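PDB 6WG5: ectonucleoside triphosphate diphosphohydrolase 4 from Homo sapiens, which belongs to the GDA1/CD39 family of nucleoside phosphatases, within the actin-like ATPase clan. Local coordinates for residues A[384-387]-A[388-392]. Residues are numbered along the deposited sequence; the frame is centred on the assembly and turned at random.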
loop_
_atom_site.group_PDB
_atom_site.type_symbol
_atom_site.label_atom_id
_atom_site.label_comp_id
_atom_site.label_asym_id
_atom_site.label_seq_id
_atom_site.Cartn_x
_atom_site.Cartn_y
_atom_site.Cartn_z
ATOM N N PHE A 384 -0.271 6.701 4.208
ATOM C CA PHE A 384 1.092 6.553 3.720
ATOM C C PHE A 384 1.336 7.482 2.536
ATOM O O PHE A 384 0.414 8.083 1.981
ATOM C CB PHE A 384 1.374 5.102 3.320
ATOM C CG PHE A 384 1.328 4.140 4.472
ATOM C CD1 PHE A 384 2.387 4.052 5.360
ATOM C CD2 PHE A 384 0.228 3.322 4.666
ATOM C CE1 PHE A 384 2.347 3.167 6.422
ATOM C CE2 PHE A 384 0.184 2.438 5.723
ATOM C CZ PHE A 384 1.245 2.360 6.602
ATOM N N SER A 385 2.612 7.593 2.164
ATOM C CA SER A 385 3.059 8.379 1.010
ATOM C C SER A 385 2.599 9.823 1.190
ATOM O O SER A 385 2.937 10.430 2.220
ATOM C CB SER A 385 2.582 7.684 -0.265
ATOM O OG SER A 385 3.259 6.454 -0.445
ATOM N N GLU A 386 1.854 10.406 0.247
ATOM C CA GLU A 386 1.525 11.826 0.322
ATOM C C GLU A 386 0.797 12.182 1.612
ATOM O O GLU A 386 0.927 13.311 2.100
ATOM C CB GLU A 386 0.678 12.230 -0.885
ATOM C CG GLU A 386 1.420 12.156 -2.207
ATOM C CD GLU A 386 2.595 13.110 -2.267
ATOM O OE1 GLU A 386 2.543 14.160 -1.589
ATOM O OE2 GLU A 386 3.572 12.810 -2.989
ATOM N N PHE A 387 0.024 11.250 2.175
ATOM C CA PHE A 387 -0.639 11.527 3.444
ATOM C C PHE A 387 0.367 11.899 4.527
ATOM O O PHE A 387 0.051 12.690 5.423
ATOM C CB PHE A 387 -1.474 10.324 3.880
ATOM C CG PHE A 387 -2.728 10.139 3.077
ATOM C CD1 PHE A 387 -3.836 10.939 3.307
ATOM C CD2 PHE A 387 -2.801 9.166 2.092
ATOM C CE1 PHE A 387 -4.994 10.775 2.566
ATOM C CE2 PHE A 387 -3.954 8.996 1.349
ATOM C CZ PHE A 387 -5.052 9.802 1.588
ATOM N N TYR A 388 1.578 11.349 4.460
ATOM C CA TYR A 388 2.634 11.714 5.394
ATOM C C TYR A 388 3.457 12.896 4.895
ATOM O O TYR A 388 3.759 13.810 5.668
ATOM C CB TYR A 388 3.550 10.513 5.642
ATOM C CG TYR A 388 4.635 10.778 6.658
ATOM C CD1 TYR A 388 4.360 10.747 8.017
ATOM C CD2 TYR A 388 5.935 11.061 6.259
ATOM C CE1 TYR A 388 5.349 10.986 8.952
ATOM C CE2 TYR A 388 6.931 11.305 7.186
ATOM C CZ TYR A 388 6.632 11.266 8.532
ATOM O OH TYR A 388 7.618 11.508 9.464
ATOM N N TYR A 389 3.825 12.896 3.612
ATOM C CA TYR A 389 4.635 13.984 3.073
ATOM C C TYR A 389 3.903 15.319 3.167
ATOM O O TYR A 389 4.523 16.356 3.427
ATOM C CB TYR A 389 5.013 13.683 1.623
ATOM C CG TYR A 389 5.785 12.398 1.437
ATOM C CD1 TYR A 389 6.747 12.001 2.355
ATOM C CD2 TYR A 389 5.550 11.578 0.342
ATOM C CE1 TYR A 389 7.456 10.826 2.187
ATOM C CE2 TYR A 389 6.253 10.401 0.166
ATOM C CZ TYR A 389 7.204 10.031 1.091
ATOM O OH TYR A 389 7.906 8.861 0.920
ATOM N N CYS A 390 2.586 15.314 2.965
ATOM C CA CYS A 390 1.816 16.551 2.986
ATOM C C CYS A 390 1.513 17.043 4.395
ATOM O O CYS A 390 1.106 18.200 4.550
ATOM C CB CYS A 390 0.505 16.370 2.220
ATOM S SG CYS A 390 0.707 16.227 0.426
ATOM N N THR A 391 1.691 16.206 5.417
ATOM C CA THR A 391 1.515 16.640 6.798
ATOM C C THR A 391 2.831 16.917 7.508
ATOM O O THR A 391 2.856 17.727 8.438
ATOM C CB THR A 391 0.736 15.592 7.606
ATOM O OG1 THR A 391 1.405 14.325 7.539
ATOM C CG2 THR A 391 -0.687 15.446 7.086
ATOM N N GLU A 392 3.923 16.278 7.091
ATOM C CA GLU A 392 5.187 16.342 7.815
ATOM C C GLU A 392 6.272 17.146 7.115
ATOM O O GLU A 392 6.972 17.916 7.773
ATOM C CB GLU A 392 5.716 14.925 8.068
ATOM C CG GLU A 392 7.048 14.883 8.802
ATOM C CD GLU A 392 6.999 15.602 10.135
ATOM O OE1 GLU A 392 5.896 15.697 10.717
ATOM O OE2 GLU A 392 8.061 16.076 10.596
#
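The carbonyl oxygen of S385 accepts from two backbone N-H groups of the first helical turn. Y389 N gives the straighter bond, 3.0 Å to S385 O. Y388 N is 2.8 Å from S385 O, but its bond is more bent. One residue on, C390 N donates to E386 O at 2.7 Å, while F387 N reaches back to F384 O. These bonds wind the end of strand 381-385 directly into helix 386-392, without a loop between. S385 holds the N-cap position, yet its OG turns to D224 of strand 221-225 instead of capping the helix; the backbone here has positive phi, where the strand breaks into the turn. Strand 381-385 is an inner strand of a mixed six-stranded sheet, between 221-225 and 466-468. Among the side chains, S385 O lies over one face of the Y389 ring, 3.4 Å above its plane and displaced toward the rim. H433 stacks on the same tyrosine. E386 crosses Y389 at about a right angle, its carboxylate turned 70° from the ring. A bend at chi2 (-63°) brings the carboxylate of E386 back to the helix. There its OE1 lies 3.4 Å from C390 SG; the main partner of OE1 is R438 of helix 436-456, in a salt bridge that probably stabilises the buried negative charge. T391 OG1 sits between its own backbone N and carbonyl carbon (chi1 56°). From there T391 OG1 is 3.0 Å from F387 O and 3.1 Å from Y388 O, both able to take its single proton, with the choice not settled; T468 OG1 of the adjoining strand is a further hydrogen-bond partner.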